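Local coordinates for protein acid phosphatase (Bacillus anthracis, PDB 2I33) that probably hydrolyses phosphate monoesters at acid pH as a magnesium-dependent class C acid phosphatase of the HAD superfamily, at residues A[60-66]-A[118-124]; A[65-69]-A[178-184]; A[107-111]-A[141-145]; A[128-134]-A[151-156]. One frame throughout, in Å; residues are numbered along the deposited sequence.

Interaction 1. Residues A[60-66]-A[118-124]; sequences PAIVLDL and VDIYYIS. With MG (magnesium ion), chain C.
Val63 turns CG1 away from its own backbone N (chi1 163°), which lays that methyl against CD1 of Ile123 at 3.5 Å; Leu64, with CG opposite its carbonyl carbon, brings CD1 equally near to CG2 of Ile120. The two segments run as neighbouring parallel strands, 60-64 beside 119-124. Main-chain bonds step from one to the other: Ile62 N gives to Asp119 O, Tyr121 N to Ile62 O, Leu64 N to Tyr121 O and Ile123 N to Leu64 O, the last being more bent (137° at the hydrogen). One sheet face carries Ala61, Val63 and Tyr121, with Ala61 CB at the edge of the tyrosine ring, 3.9 Å from CE2. On the other, Ile62 and Ile120 lie side by side; from the loop beyond, Leu66 crosses Tyr122 at about a right angle, CD2 3.5 Å from CD1 of the ring. Just past strand 60-64, Asp65 OD2 binds magnesium at 2.1 Å and bonds Thr69, while OD1 accepts from a water that also bonds Ser124 OG, whose main polar partner is Arg126; Lys161 forms a salt bridge to OD1. An acidic metal ligand just after this central strand is characteristic of the HAD Rossmann-like fold. Strand 172-179 borders strand 59-64 on its other side, and helices 31-54 and 106-115 cover the face bearing Ile62 and Leu64.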
loop_
_atom_site.group_PDB
_atom_site.type_symbol
_atom_site.label_atom_id
_atom_site.label_comp_id
_atom_site.label_asym_id
_atom_site.label_seq_id
_atom_site.Cartn_x
_atom_site.Cartn_y
_atom_site.Cartn_z
ATOM N N PRO A 60 -26.037 -12.057 -0.111
ATOM C CA PRO A 60 -24.775 -11.344 -0.239
ATOM C C PRO A 60 -23.548 -12.257 -0.205
ATOM O O PRO A 60 -23.517 -13.267 0.503
ATOM C CB PRO A 60 -24.773 -10.398 0.973
ATOM C CG PRO A 60 -25.768 -10.965 1.910
ATOM C CD PRO A 60 -26.746 -11.751 1.142
ATOM N N ALA A 61 -22.524 -11.865 -0.952
ATOM C CA ALA A 61 -21.214 -12.497 -0.849
ATOM C C ALA A 61 -20.108 -11.459 -0.889
ATOM O O ALA A 61 -20.313 -10.325 -1.309
ATOM C CB ALA A 61 -20.986 -13.479 -1.955
ATOM N N ILE A 62 -18.955 -11.872 -0.418
ATOM C CA ILE A 62 -17.726 -11.148 -0.691
ATOM C C ILE A 62 -16.738 -12.104 -1.321
ATOM O O ILE A 62 -16.857 -13.331 -1.188
ATOM C CB ILE A 62 -17.107 -10.518 0.569
ATOM C CG1 ILE A 62 -16.632 -11.602 1.539
ATOM C CG2 ILE A 62 -18.113 -9.536 1.196
ATOM C CD1 ILE A 62 -15.864 -11.032 2.696
ATOM N N VAL A 63 -15.809 -11.518 -2.058
ATOM C CA VAL A 63 -14.785 -12.237 -2.764
ATOM C C VAL A 63 -13.445 -11.706 -2.320
ATOM O O VAL A 63 -13.276 -10.508 -2.248
ATOM C CB VAL A 63 -14.928 -12.010 -4.263
ATOM C CG1 VAL A 63 -13.642 -12.396 -5.001
ATOM C CG2 VAL A 63 -16.138 -12.766 -4.774
ATOM N N LEU A 64 -12.535 -12.612 -2.026
ATOM C CA LEU A 64 -11.175 -12.258 -1.711
ATOM C C LEU A 64 -10.187 -13.085 -2.482
ATOM O O LEU A 64 -10.344 -14.287 -2.666
ATOM C CB LEU A 64 -10.875 -12.471 -0.240
ATOM C CG LEU A 64 -11.872 -11.877 0.746
ATOM C CD1 LEU A 64 -12.899 -12.917 1.193
ATOM C CD2 LEU A 64 -11.138 -11.321 1.932
ATOM N N ASP A 65 -9.115 -12.429 -2.903
ATOM C CA ASP A 65 -7.942 -13.115 -3.325
ATOM C C ASP A 65 -7.314 -13.762 -2.077
ATOM O O ASP A 65 -7.650 -13.387 -0.960
ATOM C CB ASP A 65 -7.017 -12.045 -3.921
ATOM C CG ASP A 65 -5.702 -12.548 -4.261
ATOM O OD1 ASP A 65 -5.621 -13.568 -4.978
ATOM O OD2 ASP A 65 -4.732 -11.911 -3.752
ATOM N N LEU A 66 -6.375 -14.697 -2.274
ATOM C CA LEU A 66 -5.707 -15.326 -1.138
ATOM C C LEU A 66 -4.332 -14.761 -0.932
ATOM O O LEU A 66 -4.082 -14.139 0.072
ATOM C CB LEU A 66 -5.637 -16.840 -1.250
ATOM C CG LEU A 66 -6.982 -17.550 -0.989
ATOM C CD1 LEU A 66 -6.870 -19.001 -1.222
ATOM C CD2 LEU A 66 -7.439 -17.304 0.447
ATOM N N VAL A 118 -22.999 -13.794 5.642
ATOM C CA VAL A 118 -22.523 -13.458 4.311
ATOM C C VAL A 118 -21.554 -14.555 3.866
ATOM O O VAL A 118 -20.593 -14.895 4.574
ATOM C CB VAL A 118 -21.841 -12.070 4.299
ATOM C CG1 VAL A 118 -21.151 -11.781 2.956
ATOM C CG2 VAL A 118 -22.840 -10.965 4.650
ATOM N N ASP A 119 -21.784 -15.066 2.671
ATOM C CA ASP A 119 -20.893 -16.045 2.090
ATOM C C ASP A 119 -19.568 -15.431 1.641
ATOM O O ASP A 119 -19.510 -14.311 1.143
ATOM C CB ASP A 119 -21.552 -16.762 0.901
ATOM C CG ASP A 119 -22.543 -17.839 1.334
ATOM O OD1 ASP A 119 -22.294 -18.461 2.396
ATOM O OD2 ASP A 119 -23.543 -18.077 0.595
ATOM N N ILE A 120 -18.507 -16.201 1.831
ATOM C CA ILE A 120 -17.163 -15.798 1.445
ATOM C C ILE A 120 -16.689 -16.691 0.320
ATOM O O ILE A 120 -16.794 -17.918 0.402
ATOM C CB ILE A 120 -16.217 -15.971 2.641
ATOM C CG1 ILE A 120 -16.699 -15.064 3.787
ATOM C CG2 ILE A 120 -14.771 -15.707 2.249
ATOM C CD1 ILE A 120 -16.137 -15.452 5.124
ATOM N N TYR A 121 -16.151 -16.079 -0.737
ATOM C CA TYR A 121 -15.488 -16.821 -1.806
ATOM C C TYR A 121 -14.067 -16.381 -1.927
ATOM O O TYR A 121 -13.785 -15.203 -2.070
ATOM C CB TYR A 121 -16.212 -16.673 -3.120
ATOM C CG TYR A 121 -17.535 -17.333 -2.932
ATOM C CD1 TYR A 121 -17.660 -18.705 -3.053
ATOM C CD2 TYR A 121 -18.641 -16.604 -2.509
ATOM C CE1 TYR A 121 -18.871 -19.332 -2.801
ATOM C CE2 TYR A 121 -19.831 -17.200 -2.263
ATOM C CZ TYR A 121 -19.956 -18.559 -2.408
ATOM O OH TYR A 121 -21.181 -19.138 -2.158
ATOM N N TYR A 122 -13.181 -17.350 -1.782
ATOM C CA TYR A 122 -11.754 -17.119 -1.960
ATOM C C TYR A 122 -11.436 -17.470 -3.406
ATOM O O TYR A 122 -11.315 -18.636 -3.750
ATOM C CB TYR A 122 -10.921 -17.992 -1.027
ATOM C CG TYR A 122 -11.288 -17.871 0.435
ATOM C CD1 TYR A 122 -10.839 -16.826 1.192
ATOM C CD2 TYR A 122 -12.102 -18.825 1.057
ATOM C CE1 TYR A 122 -11.149 -16.713 2.522
ATOM C CE2 TYR A 122 -12.432 -18.710 2.378
ATOM C CZ TYR A 122 -11.947 -17.656 3.112
ATOM O OH TYR A 122 -12.262 -17.539 4.443
ATOM N N ILE A 123 -11.276 -16.448 -4.251
ATOM C CA ILE A 123 -10.970 -16.652 -5.655
ATOM C C ILE A 123 -9.485 -16.352 -5.807
ATOM O O ILE A 123 -9.079 -15.215 -5.712
ATOM C CB ILE A 123 -11.836 -15.754 -6.546
ATOM C CG1 ILE A 123 -13.315 -16.066 -6.288
ATOM C CG2 ILE A 123 -11.476 -15.977 -8.020
ATOM C CD1 ILE A 123 -14.294 -15.190 -7.050
ATOM N N SER A 124 -8.712 -17.398 -6.076
ATOM C CA SER A 124 -7.256 -17.355 -6.019
ATOM C C SER A 124 -6.657 -18.064 -7.212
ATOM O O SER A 124 -7.215 -19.051 -7.680
ATOM C CB SER A 124 -6.803 -18.068 -4.748
ATOM O OG SER A 124 -5.435 -18.404 -4.804
HETATM MG MG MG C . -2.822 -11.876 -4.592
HETATM O O HOH W 1 -4.180 -16.194 -4.373
HETATM O O HOH W 2 -2.750 -13.907 -5.427
HETATM O O HOH W 3 -3.749 -11.291 -6.407
HETATM O O HOH W 4 -1.100 -11.595 -5.173
#

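Interaction 2. Residues A[65-69]-A[178-184]; sequences DLDET and FGDNLSD. With MG (magnesium ion), chain C.
Asp180, just after strand 172-179, reaches Glu68 and Asp65 of the loop 65-69. Its CB rests 3.5 Å from Glu68 O, and CG, placed between the backbone N and the carbonyl carbon (chi1 64°), faces Glu68 CB. OD1 binds magnesium at 2.1 Å, as do Asp65 OD2 and Asp67 O; three waters complete six ligands. The shared metal explains why Asp180 OD1 can sit 2.6 Å from Asp65 OD2. OD2 of Asp180 accepts from one of the metal waters and from Asn216. Thr69 OG1 donates to Asp65 OD2 on its anti lone pair, and the carboxylate of Asp184 stacks on that of Asp65, their planes 24° apart. Asp184 OD2 also accepts from a metal water and Asn181 N, while Lys161 probably offsets the clustered negative charge. The DxDxT sequence and magnesium site are those of a HAD active centre. A nearly straight bond from Asp65 N to Phe178 O (3.0 Å) joins the loop following strand 59-64 to strand 172-179, which strand 211-213 flanks beyond.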
loop_
_atom_site.group_PDB
_atom_site.type_symbol
_atom_site.label_atom_id
_atom_site.label_comp_id
_atom_site.label_asym_id
_atom_site.label_seq_id
_atom_site.Cartn_x
_atom_site.Cartn_y
_atom_site.Cartn_z
ATOM N N ASP A 65 -9.115 -12.429 -2.903
ATOM C CA ASP A 65 -7.942 -13.115 -3.325
ATOM C C ASP A 65 -7.314 -13.762 -2.077
ATOM O O ASP A 65 -7.650 -13.387 -0.960
ATOM C CB ASP A 65 -7.017 -12.045 -3.921
ATOM C CG ASP A 65 -5.702 -12.548 -4.261
ATOM O OD1 ASP A 65 -5.621 -13.568 -4.978
ATOM O OD2 ASP A 65 -4.732 -11.911 -3.752
ATOM N N LEU A 66 -6.375 -14.697 -2.274
ATOM C CA LEU A 66 -5.707 -15.326 -1.138
ATOM C C LEU A 66 -4.332 -14.761 -0.932
ATOM O O LEU A 66 -4.082 -14.139 0.072
ATOM C CB LEU A 66 -5.637 -16.840 -1.250
ATOM C CG LEU A 66 -6.982 -17.550 -0.989
ATOM C CD1 LEU A 66 -6.870 -19.001 -1.222
ATOM C CD2 LEU A 66 -7.439 -17.304 0.447
ATOM N N ASP A 67 -3.450 -14.965 -1.896
ATOM C CA ASP A 67 -2.035 -14.649 -1.689
ATOM C C ASP A 67 -1.860 -13.136 -1.671
ATOM O O ASP A 67 -2.209 -12.420 -2.608
ATOM C CB ASP A 67 -1.166 -15.323 -2.749
ATOM C CG ASP A 67 -1.274 -16.840 -2.693
ATOM O OD1 ASP A 67 -1.177 -17.388 -1.588
ATOM O OD2 ASP A 67 -1.515 -17.482 -3.757
ATOM N N GLU A 68 -1.273 -12.670 -0.589
ATOM C CA GLU A 68 -1.050 -11.244 -0.360
ATOM C C GLU A 68 -2.355 -10.447 -0.138
ATOM O O GLU A 68 -2.349 -9.212 -0.171
ATOM C CB GLU A 68 -0.161 -10.634 -1.419
ATOM C CG GLU A 68 1.336 -10.936 -1.200
ATOM C CD GLU A 68 1.678 -12.378 -0.901
ATOM O OE1 GLU A 68 1.738 -13.197 -1.842
ATOM O OE2 GLU A 68 1.932 -12.660 0.301
ATOM N N THR A 69 -3.426 -11.160 0.165
ATOM C CA THR A 69 -4.658 -10.549 0.587
ATOM C C THR A 69 -5.098 -11.133 1.921
ATOM O O THR A 69 -5.326 -10.389 2.875
ATOM C CB THR A 69 -5.744 -10.740 -0.484
ATOM O OG1 THR A 69 -5.326 -10.070 -1.678
ATOM C CG2 THR A 69 -7.024 -10.192 0.004
ATOM N N PHE A 178 -11.846 -8.016 -2.475
ATOM C CA PHE A 178 -10.600 -7.725 -1.759
ATOM C C PHE A 178 -9.430 -8.273 -2.551
ATOM O O PHE A 178 -9.446 -9.440 -2.938
ATOM C CB PHE A 178 -10.589 -8.374 -0.360
ATOM C CG PHE A 178 -11.634 -7.795 0.569
ATOM C CD1 PHE A 178 -11.280 -6.882 1.525
ATOM C CD2 PHE A 178 -12.960 -8.148 0.437
ATOM C CE1 PHE A 178 -12.230 -6.348 2.355
ATOM C CE2 PHE A 178 -13.922 -7.618 1.255
ATOM C CZ PHE A 178 -13.551 -6.711 2.218
ATOM N N GLY A 179 -8.386 -7.472 -2.739
ATOM C CA GLY A 179 -7.219 -8.026 -3.412
ATOM C C GLY A 179 -6.014 -7.107 -3.397
ATOM O O GLY A 179 -6.113 -5.969 -2.997
ATOM N N ASP A 180 -4.894 -7.634 -3.866
ATOM C CA ASP A 180 -3.647 -6.880 -3.948
ATOM C C ASP A 180 -3.223 -6.630 -5.380
ATOM O O ASP A 180 -2.198 -5.999 -5.639
ATOM C CB ASP A 180 -2.509 -7.634 -3.273
ATOM C CG ASP A 180 -2.205 -8.954 -3.971
ATOM O OD1 ASP A 180 -3.076 -9.854 -3.901
ATOM O OD2 ASP A 180 -1.100 -9.060 -4.565
ATOM N N ASN A 181 -3.999 -7.149 -6.304
ATOM C CA ASN A 181 -3.680 -7.091 -7.697
ATOM C C ASN A 181 -4.955 -6.624 -8.387
ATOM O O ASN A 181 -6.042 -7.084 -8.059
ATOM C CB ASN A 181 -3.321 -8.501 -8.141
ATOM C CG ASN A 181 -2.875 -8.580 -9.588
ATOM O OD1 ASN A 181 -3.317 -7.800 -10.468
ATOM N ND2 ASN A 181 -2.019 -9.560 -9.858
ATOM N N LEU A 182 -4.831 -5.676 -9.298
ATOM C CA LEU A 182 -6.019 -5.103 -9.951
ATOM C C LEU A 182 -6.872 -6.179 -10.578
ATOM O O LEU A 182 -8.081 -6.042 -10.619
ATOM C CB LEU A 182 -5.642 -4.073 -11.008
ATOM C CG LEU A 182 -5.032 -2.790 -10.472
ATOM C CD1 LEU A 182 -4.603 -1.907 -11.622
ATOM C CD2 LEU A 182 -5.958 -2.115 -9.513
ATOM N N SER A 183 -6.247 -7.259 -11.040
ATOM C CA SER A 183 -7.009 -8.351 -11.668
ATOM C C SER A 183 -7.840 -9.166 -10.644
ATOM O O SER A 183 -8.599 -10.064 -11.021
ATOM C CB SER A 183 -6.133 -9.250 -12.549
ATOM O OG SER A 183 -4.980 -9.640 -11.876
ATOM N N ASP A 184 -7.726 -8.824 -9.369
ATOM C CA ASP A 184 -8.638 -9.350 -8.341
ATOM C C ASP A 184 -9.992 -8.638 -8.347
ATOM O O ASP A 184 -10.912 -9.039 -7.631
ATOM C CB ASP A 184 -8.006 -9.210 -6.971
ATOM C CG ASP A 184 -6.693 -9.959 -6.847
ATOM O OD1 ASP A 184 -6.467 -10.938 -7.599
ATOM O OD2 ASP A 184 -5.884 -9.548 -5.984
HETATM MG MG MG C . -2.822 -11.876 -4.592
HETATM O O HOH W 2 -2.750 -13.907 -5.427
HETATM O O HOH W 4 -1.100 -11.595 -5.173
HETATM O O HOH W 3 -3.749 -11.291 -6.407
#

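Interaction 3. Residues A[107-111]-A[141-145]; sequences IDFLK and VGAPQ
Ile107 and Leu110, on one side of helix 106-115, pack against the loop that follows helix 131-141, whose end is a Schellman motif with Gly142 at positive phi (80°). The contact is apolar, with no hydrogen bond between the segments. Among the aliphatic contacts, Ile107 CD1 touches both Val141 CG2 (4.0 Å) and Ala143 CB (4.1 Å). Its chain bends at chi2 (-57°), bringing CD1 over the loop. Contacts of methyl and methylene groups with main-chain oxygens form a second group: CG1 and CD1 of Ile107 both lie 3.6 Å from Val141 O, and CG2 is near Gly142 O. Lys111 adds its aliphatic part, CD passing obliquely by Pro144, while its amino end forms a salt bridge with Glu114. The loop lies between this helix and strand 119-125, where Tyr122 OH bonds to Pro144 O and Gln145 OE1 accepts from Ile120 N. The edge of the Pro144 ring made by CG and CD meets Leu110: CG is 3.6 Å from Leu110 O, and CD is 3.5 Å from Leu110 CB.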
loop_
_atom_site.group_PDB
_atom_site.type_symbol
_atom_site.label_atom_id
_atom_site.label_comp_id
_atom_site.label_asym_id
_atom_site.label_seq_id
_atom_site.Cartn_x
_atom_site.Cartn_y
_atom_site.Cartn_z
ATOM N N ILE A 107 -8.583 -12.336 9.299
ATOM C CA ILE A 107 -9.360 -13.366 9.965
ATOM C C ILE A 107 -10.535 -12.756 10.726
ATOM O O ILE A 107 -11.666 -13.233 10.620
ATOM C CB ILE A 107 -8.494 -14.258 10.866
ATOM C CG1 ILE A 107 -7.401 -14.961 10.032
ATOM C CG2 ILE A 107 -9.361 -15.267 11.605
ATOM C CD1 ILE A 107 -7.938 -15.779 8.912
ATOM N N ASP A 108 -10.301 -11.659 11.435
ATOM C CA ASP A 108 -11.404 -11.066 12.192
ATOM C C ASP A 108 -12.479 -10.554 11.261
ATOM O O ASP A 108 -13.664 -10.680 11.548
ATOM C CB ASP A 108 -10.923 -9.954 13.110
ATOM C CG ASP A 108 -10.198 -10.478 14.329
ATOM O OD1 ASP A 108 -10.346 -11.677 14.684
ATOM O OD2 ASP A 108 -9.496 -9.655 14.964
ATOM N N PHE A 109 -12.062 -10.002 10.123
ATOM C CA PHE A 109 -13.030 -9.502 9.169
ATOM C C PHE A 109 -13.816 -10.658 8.588
ATOM O O PHE A 109 -15.051 -10.609 8.444
ATOM C CB PHE A 109 -12.377 -8.697 8.052
ATOM C CG PHE A 109 -13.294 -8.447 6.907
ATOM C CD1 PHE A 109 -14.352 -7.555 7.006
ATOM C CD2 PHE A 109 -13.151 -9.169 5.729
ATOM C CE1 PHE A 109 -15.219 -7.386 5.959
ATOM C CE2 PHE A 109 -14.056 -9.016 4.679
ATOM C CZ PHE A 109 -15.076 -8.121 4.793
ATOM N N LEU A 110 -13.113 -11.742 8.279
ATOM C CA LEU A 110 -13.809 -12.869 7.712
ATOM C C LEU A 110 -14.773 -13.523 8.725
ATOM O O LEU A 110 -15.872 -13.923 8.369
ATOM C CB LEU A 110 -12.821 -13.919 7.212
ATOM C CG LEU A 110 -11.952 -13.442 6.050
ATOM C CD1 LEU A 110 -10.814 -14.398 5.825
ATOM C CD2 LEU A 110 -12.793 -13.282 4.805
ATOM N N LYS A 111 -14.365 -13.632 9.989
ATOM C CA LYS A 111 -15.247 -14.137 11.010
ATOM C C LYS A 111 -16.448 -13.216 11.210
ATOM O O LYS A 111 -17.549 -13.701 11.466
ATOM C CB LYS A 111 -14.510 -14.346 12.328
ATOM C CG LYS A 111 -13.454 -15.434 12.273
ATOM C CD LYS A 111 -13.985 -16.803 11.960
ATOM C CE LYS A 111 -14.668 -17.449 13.145
ATOM N NZ LYS A 111 -15.316 -18.716 12.726
ATOM N N VAL A 141 -5.072 -21.152 9.755
ATOM C CA VAL A 141 -5.170 -19.741 10.132
ATOM C C VAL A 141 -6.570 -19.404 10.662
ATOM O O VAL A 141 -6.806 -18.300 11.151
ATOM C CB VAL A 141 -4.742 -18.784 9.011
ATOM C CG1 VAL A 141 -3.310 -19.102 8.610
ATOM C CG2 VAL A 141 -5.692 -18.864 7.817
ATOM N N GLY A 142 -7.492 -20.357 10.571
ATOM C CA GLY A 142 -8.850 -20.161 11.097
ATOM C C GLY A 142 -9.765 -19.369 10.184
ATOM O O GLY A 142 -10.747 -18.750 10.643
ATOM N N ALA A 143 -9.496 -19.418 8.886
ATOM C CA ALA A 143 -10.349 -18.742 7.910
ATOM C C ALA A 143 -11.647 -19.522 7.811
ATOM O O ALA A 143 -11.622 -20.762 7.734
ATOM C CB ALA A 143 -9.656 -18.678 6.554
ATOM N N PRO A 144 -12.792 -18.828 7.843
ATOM C CA PRO A 144 -14.059 -19.532 7.699
ATOM C C PRO A 144 -14.300 -20.058 6.298
ATOM O O PRO A 144 -13.681 -19.608 5.327
ATOM C CB PRO A 144 -15.110 -18.475 8.023
ATOM C CG PRO A 144 -14.478 -17.211 7.819
ATOM C CD PRO A 144 -12.987 -17.375 7.988
ATOM N N GLN A 145 -15.227 -20.997 6.207
ATOM C CA GLN A 145 -15.660 -21.513 4.927
ATOM C C GLN A 145 -14.466 -22.003 4.100
ATOM O O GLN A 145 -14.391 -21.733 2.917
ATOM C CB GLN A 145 -16.503 -20.434 4.197
ATOM C CG GLN A 145 -17.876 -20.164 4.873
ATOM C CD GLN A 145 -18.503 -18.822 4.489
ATOM O OE1 GLN A 145 -18.473 -18.418 3.332
ATOM N NE2 GLN A 145 -19.088 -18.123 5.478
#

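Interaction 4. Residues A[128-134]-A[151-156]; sequences TNQLDAT and ILLQDP
Leu131 and Leu153 meet where the first turn of helix 131-141 lies on strand 151-154. Leu153 carries CG opposite its carbonyl carbon and runs on extended (chi2 -175°), so that CD1 comes within 3.5 Å of Leu131 CA. Leu131 instead has CG opposite its backbone N (chi1 180°), turning CD1 to Ile151, whose CG2 lies 3.7 Å off. Thr134 slides past Ile151 in the opposite direction, with CG2 over that residue's CG2, while its OG1 gives a hydrogen bond to Gln130 O at 2.7 Å. That oxygen also takes Thr134 N, and both bonds hold the beginning of the helix. Toward the strand's end Thr128 N donates to Gln154 O, from above the carbonyl plane. The threonine hydroxyl, set between backbone N and carbonyl carbon (chi1 45°), reaches a water that donates to Asp155 OD1, both at 2.6 Å. Strand 119-125, helix 131-141 and strand 151-154 form a beta-alpha-beta unit, and this contact packs its helix onto the edge strand, as in Rossmann-like HAD folds.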
loop_
_atom_site.group_PDB
_atom_site.type_symbol
_atom_site.label_atom_id
_atom_site.label_comp_id
_atom_site.label_asym_id
_atom_site.label_seq_id
_atom_site.Cartn_x
_atom_site.Cartn_y
_atom_site.Cartn_z
ATOM N N THR A 128 -5.711 -25.502 -9.043
ATOM C CA THR A 128 -6.704 -26.404 -8.473
ATOM C C THR A 128 -6.086 -27.626 -7.766
ATOM O O THR A 128 -6.663 -28.140 -6.803
ATOM C CB THR A 128 -7.689 -26.847 -9.548
ATOM O OG1 THR A 128 -6.951 -27.208 -10.725
ATOM C CG2 THR A 128 -8.636 -25.715 -9.859
ATOM N N ASN A 129 -4.901 -28.062 -8.200
ATOM C CA ASN A 129 -4.229 -29.197 -7.542
ATOM C C ASN A 129 -3.530 -28.825 -6.230
ATOM O O ASN A 129 -2.936 -29.669 -5.558
ATOM C CB ASN A 129 -3.281 -29.938 -8.501
ATOM C CG ASN A 129 -2.056 -29.114 -8.898
ATOM O OD1 ASN A 129 -1.762 -28.081 -8.311
ATOM N ND2 ASN A 129 -1.339 -29.584 -9.914
ATOM N N GLN A 130 -3.645 -27.555 -5.858
ATOM C CA GLN A 130 -3.158 -27.069 -4.579
ATOM C C GLN A 130 -4.321 -26.826 -3.635
ATOM O O GLN A 130 -4.149 -26.227 -2.602
ATOM C CB GLN A 130 -2.344 -25.792 -4.801
ATOM C CG GLN A 130 -1.120 -26.070 -5.629
ATOM C CD GLN A 130 -0.359 -24.842 -6.039
ATOM O OE1 GLN A 130 -0.933 -23.822 -6.392
ATOM N NE2 GLN A 130 0.972 -24.953 -6.025
ATOM N N LEU A 131 -5.504 -27.319 -3.973
ATOM C CA LEU A 131 -6.653 -27.116 -3.098
ATOM C C LEU A 131 -6.454 -27.712 -1.709
ATOM O O LEU A 131 -6.720 -27.043 -0.710
ATOM C CB LEU A 131 -7.937 -27.655 -3.717
ATOM C CG LEU A 131 -9.228 -27.508 -2.893
ATOM C CD1 LEU A 131 -9.689 -26.056 -2.809
ATOM C CD2 LEU A 131 -10.296 -28.340 -3.520
ATOM N N ASP A 132 -5.975 -28.944 -1.639
ATOM C CA ASP A 132 -5.812 -29.605 -0.344
ATOM C C ASP A 132 -4.871 -28.823 0.553
ATOM O O ASP A 132 -5.197 -28.560 1.707
ATOM C CB ASP A 132 -5.360 -31.064 -0.521
ATOM C CG ASP A 132 -6.480 -31.957 -1.023
ATOM O OD1 ASP A 132 -7.652 -31.505 -1.057
ATOM O OD2 ASP A 132 -6.202 -33.131 -1.356
ATOM N N ALA A 133 -3.749 -28.384 -0.014
ATOM C CA ALA A 133 -2.765 -27.615 0.722
ATOM C C ALA A 133 -3.352 -26.266 1.124
ATOM O O ALA A 133 -3.077 -25.725 2.199
ATOM C CB ALA A 133 -1.547 -27.396 -0.133
ATOM N N THR A 134 -4.174 -25.717 0.244
ATOM C CA THR A 134 -4.786 -24.418 0.492
ATOM C C THR A 134 -5.827 -24.518 1.624
ATOM O O THR A 134 -5.841 -23.694 2.551
ATOM C CB THR A 134 -5.387 -23.847 -0.807
ATOM O OG1 THR A 134 -4.322 -23.638 -1.745
ATOM C CG2 THR A 134 -6.072 -22.523 -0.534
ATOM N N ILE A 151 -13.540 -22.092 -1.967
ATOM C CA ILE A 151 -12.183 -21.798 -2.441
ATOM C C ILE A 151 -12.117 -22.129 -3.923
ATOM O O ILE A 151 -12.123 -23.307 -4.288
ATOM C CB ILE A 151 -11.161 -22.643 -1.692
ATOM C CG1 ILE A 151 -11.220 -22.381 -0.183
ATOM C CG2 ILE A 151 -9.755 -22.356 -2.232
ATOM C CD1 ILE A 151 -10.623 -23.502 0.639
ATOM N N LEU A 152 -12.116 -21.091 -4.765
ATOM C CA LEU A 152 -12.259 -21.237 -6.211
ATOM C C LEU A 152 -10.911 -20.953 -6.836
ATOM O O LEU A 152 -10.536 -19.804 -7.056
ATOM C CB LEU A 152 -13.346 -20.304 -6.764
ATOM C CG LEU A 152 -14.663 -20.328 -5.978
ATOM C CD1 LEU A 152 -15.737 -19.458 -6.632
ATOM C CD2 LEU A 152 -15.125 -21.744 -5.817
ATOM N N LEU A 153 -10.170 -22.024 -7.091
ATOM C CA LEU A 153 -8.809 -21.905 -7.591
ATOM C C LEU A 153 -8.792 -21.910 -9.105
ATOM O O LEU A 153 -9.834 -22.136 -9.753
ATOM C CB LEU A 153 -7.929 -23.014 -7.007
ATOM C CG LEU A 153 -7.879 -23.064 -5.481
ATOM C CD1 LEU A 153 -6.892 -24.111 -4.968
ATOM C CD2 LEU A 153 -7.547 -21.700 -4.939
ATOM N N GLN A 154 -7.610 -21.655 -9.677
ATOM C CA GLN A 154 -7.486 -21.488 -11.124
ATOM C C GLN A 154 -7.250 -22.806 -11.852
ATOM O O GLN A 154 -6.334 -23.574 -11.537
ATOM C CB GLN A 154 -6.377 -20.485 -11.462
ATOM C CG GLN A 154 -6.382 -20.002 -12.926
ATOM C CD GLN A 154 -5.431 -18.840 -13.144
ATOM O OE1 GLN A 154 -4.243 -18.936 -12.816
ATOM N NE2 GLN A 154 -5.947 -17.719 -13.637
ATOM N N ASP A 155 -8.092 -23.058 -12.844
ATOM C CA ASP A 155 -7.902 -24.207 -13.712
ATOM C C ASP A 155 -6.690 -23.990 -14.593
ATOM O O ASP A 155 -6.343 -22.850 -14.902
ATOM C CB ASP A 155 -9.138 -24.386 -14.581
ATOM C CG ASP A 155 -10.323 -24.853 -13.788
ATOM O OD1 ASP A 155 -10.205 -25.920 -13.151
ATOM O OD2 ASP A 155 -11.367 -24.161 -13.794
ATOM N N PRO A 156 -6.029 -25.086 -15.004
ATOM C CA PRO A 156 -4.969 -24.946 -16.004
ATOM C C PRO A 156 -5.570 -24.335 -17.273
ATOM O O PRO A 156 -6.633 -24.760 -17.691
ATOM C CB PRO A 156 -4.507 -26.383 -16.257
ATOM C CG PRO A 156 -5.121 -27.224 -15.194
ATOM C CD PRO A 156 -6.259 -26.481 -14.591
HETATM O O HOH W 5 -8.796 -27.944 -12.410
#

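Overall arrangement
From the N terminus, strand 59-64 begins interaction 1, which closes a loop of 51 residues on strand 119-125. The loop after strand 59-64 starts interaction 2, whose loop of 108 residues, ended by strand 172-179, encloses interactions 3 and 4. Interaction 3 packs helix 106-115 on the loop after helix 131-141; it crosses interaction 1, whose second strand falls between its segments, and also crosses interaction 4, which opens within its loop and closes beyond it. Interaction 4 follows interaction 1 in series and sets helix 131-141 on an outermost strand, 151-154. Interactions 1 and 2 share Asp65 and the magnesium ion, so the sheet's centre leads directly into the metal site.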